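Local coordinates for flagellar basal body protein (Helicobacter pylori, PDB 5NPY) that probably forms part of the flagellar hook, the curved joint that couples the motor in the cell envelope to the filament, at residues F87-I99 with I505-R517. Sequence-based numbering, arbitrary orientation.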
# COMPACT_ATOMS: atom_id res chain seq x y z
N PHE A 87 13.16 19.79 28.71
CA PHE A 87 11.77 20.13 28.99
C PHE A 87 11.60 21.56 29.50
O PHE A 87 10.55 21.90 30.06
CB PHE A 87 11.16 19.11 29.96
CG PHE A 87 10.96 17.77 29.35
CD1 PHE A 87 9.89 17.53 28.49
CD2 PHE A 87 11.84 16.73 29.60
CE1 PHE A 87 9.70 16.29 27.92
CE2 PHE A 87 11.66 15.49 29.03
CZ PHE A 87 10.58 15.26 28.18
N HIS A 88 12.60 22.41 29.32
CA HIS A 88 12.41 23.81 29.64
C HIS A 88 11.52 24.45 28.59
O HIS A 88 11.70 24.23 27.39
CB HIS A 88 13.76 24.52 29.73
CG HIS A 88 14.56 24.11 30.93
ND1 HIS A 88 15.88 24.44 31.10
CD2 HIS A 88 14.21 23.39 32.02
CE1 HIS A 88 16.31 23.95 32.25
NE2 HIS A 88 15.31 23.30 32.83
N MET A 89 10.52 25.21 29.04
CA MET A 89 9.56 25.81 28.13
C MET A 89 8.97 27.05 28.77
O MET A 89 9.09 27.27 29.97
CB MET A 89 8.45 24.82 27.74
CG MET A 89 7.68 24.25 28.94
SD MET A 89 6.49 22.98 28.44
CE MET A 89 7.58 21.57 28.21
N ALA A 90 8.32 27.87 27.93
CA ALA A 90 7.71 29.11 28.37
C ALA A 90 6.36 29.28 27.69
O ALA A 90 6.21 28.99 26.50
CB ALA A 90 8.60 30.32 28.08
N TYR A 91 5.38 29.76 28.45
CA TYR A 91 4.02 29.98 27.98
C TYR A 91 3.79 31.47 27.77
O TYR A 91 4.02 32.27 28.68
CB TYR A 91 3.00 29.41 28.97
CG TYR A 91 1.55 29.53 28.53
CD1 TYR A 91 0.64 30.26 29.29
CD2 TYR A 91 1.10 28.92 27.37
CE1 TYR A 91 -0.70 30.37 28.89
CE2 TYR A 91 -0.23 29.03 26.96
CZ TYR A 91 -1.12 29.76 27.73
OH TYR A 91 -2.43 29.87 27.34
N GLN A 92 3.36 31.84 26.57
CA GLN A 92 2.89 33.19 26.28
C GLN A 92 1.37 33.22 26.27
O GLN A 92 0.73 32.26 25.84
CB GLN A 92 3.40 33.68 24.93
CG GLN A 92 4.84 34.11 24.88
CD GLN A 92 5.16 34.79 23.56
OE1 GLN A 92 6.32 35.01 23.23
NE2 GLN A 92 4.12 35.13 22.80
N GLY A 93 0.80 34.31 26.74
CA GLY A 93 -0.65 34.43 26.80
C GLY A 93 -1.19 34.21 28.20
O GLY A 93 -0.45 34.15 29.19
N LYS A 94 -2.52 34.08 28.27
CA LYS A 94 -3.21 33.88 29.54
C LYS A 94 -3.34 32.40 29.83
O LYS A 94 -3.73 31.62 28.96
CB LYS A 94 -4.59 34.54 29.51
CG LYS A 94 -4.86 35.47 30.69
CD LYS A 94 -3.87 36.64 30.71
CE LYS A 94 -4.17 37.64 31.82
NZ LYS A 94 -3.03 38.58 31.99
N GLY A 95 -3.02 32.01 31.07
CA GLY A 95 -3.08 30.61 31.45
C GLY A 95 -1.91 30.12 32.28
O GLY A 95 -0.96 30.86 32.55
N TRP A 96 -1.97 28.85 32.68
CA TRP A 96 -1.07 28.29 33.67
C TRP A 96 -0.67 26.88 33.30
O TRP A 96 -1.48 26.11 32.78
CB TRP A 96 -1.72 28.25 35.05
CG TRP A 96 -2.26 29.57 35.48
CD1 TRP A 96 -3.49 30.09 35.19
CD2 TRP A 96 -1.59 30.54 36.26
NE1 TRP A 96 -3.62 31.33 35.75
CE2 TRP A 96 -2.46 31.63 36.41
CE3 TRP A 96 -0.32 30.60 36.85
CZ2 TRP A 96 -2.12 32.76 37.13
CZ3 TRP A 96 0.02 31.72 37.56
CH2 TRP A 96 -0.87 32.79 37.70
N PHE A 97 0.59 26.55 33.57
CA PHE A 97 0.98 25.16 33.69
C PHE A 97 0.25 24.55 34.87
O PHE A 97 -0.15 25.25 35.80
CB PHE A 97 2.50 25.03 33.86
CG PHE A 97 3.29 25.43 32.63
CD1 PHE A 97 2.98 24.90 31.39
CD2 PHE A 97 4.33 26.34 32.72
CE1 PHE A 97 3.69 25.26 30.26
CE2 PHE A 97 5.05 26.71 31.59
CZ PHE A 97 4.73 26.17 30.36
N VAL A 98 0.07 23.23 34.84
CA VAL A 98 -0.61 22.50 35.90
C VAL A 98 0.34 21.47 36.47
O VAL A 98 0.99 20.74 35.72
CB VAL A 98 -1.87 21.78 35.39
CG1 VAL A 98 -2.77 21.50 36.57
CG2 VAL A 98 -2.54 22.59 34.30
N ILE A 99 0.41 21.42 37.80
CA ILE A 99 1.28 20.50 38.51
C ILE A 99 0.60 20.01 39.78
O ILE A 99 -0.40 20.57 40.23
CB ILE A 99 2.64 21.13 38.88
CG1 ILE A 99 2.43 22.20 39.94
CG2 ILE A 99 3.33 21.70 37.64
CD1 ILE A 99 3.71 22.83 40.34
N ILE A 505 1.41 19.18 27.09
CA ILE A 505 1.51 19.89 28.36
C ILE A 505 0.14 20.44 28.74
O ILE A 505 -0.52 21.11 27.94
CB ILE A 505 2.55 21.02 28.27
CG1 ILE A 505 3.90 20.47 27.82
CG2 ILE A 505 2.68 21.73 29.62
CD1 ILE A 505 4.58 19.59 28.84
N GLY A 506 -0.29 20.15 29.97
CA GLY A 506 -1.50 20.76 30.48
C GLY A 506 -1.39 22.28 30.51
O GLY A 506 -0.34 22.85 30.84
N ILE A 507 -2.49 22.94 30.14
CA ILE A 507 -2.64 24.38 30.22
C ILE A 507 -4.07 24.66 30.68
O ILE A 507 -5.02 24.08 30.15
CB ILE A 507 -2.37 25.09 28.87
CG1 ILE A 507 -0.90 24.99 28.48
CG2 ILE A 507 -2.76 26.56 28.94
CD1 ILE A 507 0.01 25.95 29.23
N LEU A 508 -4.22 25.52 31.68
CA LEU A 508 -5.53 25.89 32.19
C LEU A 508 -5.58 27.40 32.37
O LEU A 508 -4.60 28.02 32.77
CB LEU A 508 -5.86 25.19 33.52
CG LEU A 508 -5.94 23.66 33.47
CD1 LEU A 508 -5.90 23.10 34.87
CD2 LEU A 508 -7.20 23.20 32.75
N ALA A 509 -6.74 27.98 32.05
CA ALA A 509 -6.97 29.41 32.18
C ALA A 509 -8.15 29.66 33.10
O ALA A 509 -8.89 28.74 33.47
CB ALA A 509 -7.20 30.07 30.82
N PHE A 510 -8.32 30.93 33.47
CA PHE A 510 -9.40 31.35 34.34
C PHE A 510 -9.88 32.71 33.88
O PHE A 510 -9.11 33.50 33.33
CB PHE A 510 -8.97 31.43 35.80
CG PHE A 510 -8.38 30.16 36.33
CD1 PHE A 510 -7.03 29.88 36.14
CD2 PHE A 510 -9.16 29.26 37.03
CE1 PHE A 510 -6.48 28.71 36.63
CE2 PHE A 510 -8.62 28.09 37.53
CZ PHE A 510 -7.28 27.81 37.33
N THR A 511 -11.16 32.99 34.13
CA THR A 511 -11.68 34.32 33.83
C THR A 511 -11.27 35.35 34.88
O THR A 511 -11.47 36.55 34.65
CB THR A 511 -13.21 34.28 33.72
OG1 THR A 511 -13.78 33.82 34.95
CG2 THR A 511 -13.64 33.38 32.56
N ASN A 512 -10.70 34.93 36.01
CA ASN A 512 -10.21 35.87 37.01
C ASN A 512 -9.00 35.26 37.73
O ASN A 512 -9.14 34.61 38.76
CB ASN A 512 -11.31 36.24 38.00
CG ASN A 512 -10.84 37.29 38.98
OD1 ASN A 512 -10.09 38.18 38.61
ND2 ASN A 512 -11.26 37.16 40.24
N ASP A 513 -7.81 35.52 37.18
CA ASP A 513 -6.58 35.02 37.82
C ASP A 513 -6.36 35.64 39.19
O ASP A 513 -5.70 35.03 40.04
CB ASP A 513 -5.37 35.30 36.93
CG ASP A 513 -5.29 34.38 35.73
OD1 ASP A 513 -4.84 34.85 34.67
OD2 ASP A 513 -5.67 33.19 35.86
N GLN A 514 -6.88 36.85 39.42
CA GLN A 514 -6.79 37.48 40.73
C GLN A 514 -7.47 36.64 41.82
O GLN A 514 -7.11 36.74 42.99
CB GLN A 514 -7.41 38.88 40.70
CG GLN A 514 -7.01 39.75 39.51
CD GLN A 514 -7.76 41.09 39.47
OE1 GLN A 514 -7.95 41.74 40.51
NE2 GLN A 514 -8.18 41.50 38.27
N GLY A 515 -8.45 35.81 41.44
CA GLY A 515 -9.15 34.96 42.38
C GLY A 515 -8.36 33.76 42.87
O GLY A 515 -8.83 33.05 43.77
N LEU A 516 -7.18 33.52 42.32
CA LEU A 516 -6.32 32.45 42.81
C LEU A 516 -5.51 32.90 44.04
O LEU A 516 -5.22 34.09 44.22
CB LEU A 516 -5.35 31.98 41.72
CG LEU A 516 -5.89 31.37 40.43
CD1 LEU A 516 -4.71 31.13 39.49
CD2 LEU A 516 -6.68 30.08 40.67
N ARG A 517 -5.15 31.92 44.88
CA ARG A 517 -4.34 32.14 46.07
C ARG A 517 -2.87 31.87 45.76
O ARG A 517 -2.53 30.84 45.17
CB ARG A 517 -4.79 31.23 47.22
CG ARG A 517 -3.85 31.23 48.45
CD ARG A 517 -4.21 30.13 49.45
NE ARG A 517 -5.59 30.24 49.92
CZ ARG A 517 -6.26 29.26 50.54
NH1 ARG A 517 -5.67 28.09 50.75
NH2 ARG A 517 -7.51 29.45 50.93
O HOH W 1 -2.45 33.97 33.59
O HOH W 2 1.26 21.75 32.87
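The indole of W96 has L516 CD1 over one face and a water over the opposite one, while the carboxylate of D513 stands at its edge. W96 NE1 gives an almost straight hydrogen bond (2.8 Å, 167°) to D513 OD2; this oxygen lies in the indole plane, but the N-H reaches it from above the carboxylate plane, the two planes being perpendicular. The same water accepts from G95 N and donates to D513 OD1, so both carboxylate oxygens are engaged. Tryptophan suits this place because it buries a broad apolar surface yet offers one N-H for a polar anchor. W96 CD1 also comes to the edge of the F510 ring, 3.6 Å from F510 CE1.

On Y91, I507 CD1 sits over one face, 3.9 Å from the ring centroid, in a CH-pi contact. With CG anti to the backbone N (chi1 -178°), the phenol lies under this methyl, and Y91 OH donates a hydrogen bond to K94 O (2.7 Å), tying the turn together. Glycine fits at G95, where a side chain would run into Y91. G506 O lies at the F97 ring edge. Unbranched M89, bent at chi3, brings CE tip to tip with I505 CD1, while branched I505 also sends CG2 obliquely to F97 CD1. Strand 555-559 also covers I505 and I507. V98 CG2 presses tightly on L508 CD1 (3.4 Å).

Between the backbones, L508 N bonds to W96 O (3.0 Å), and W96 N returns a weak bond to L508 O. The single antiparallel W96-L508 bridge, flanked by buried apolar side chains, joins chain-distant segments, consistent with the D1 domain of FlgE-type hook proteins, built from early and late parts of the chain.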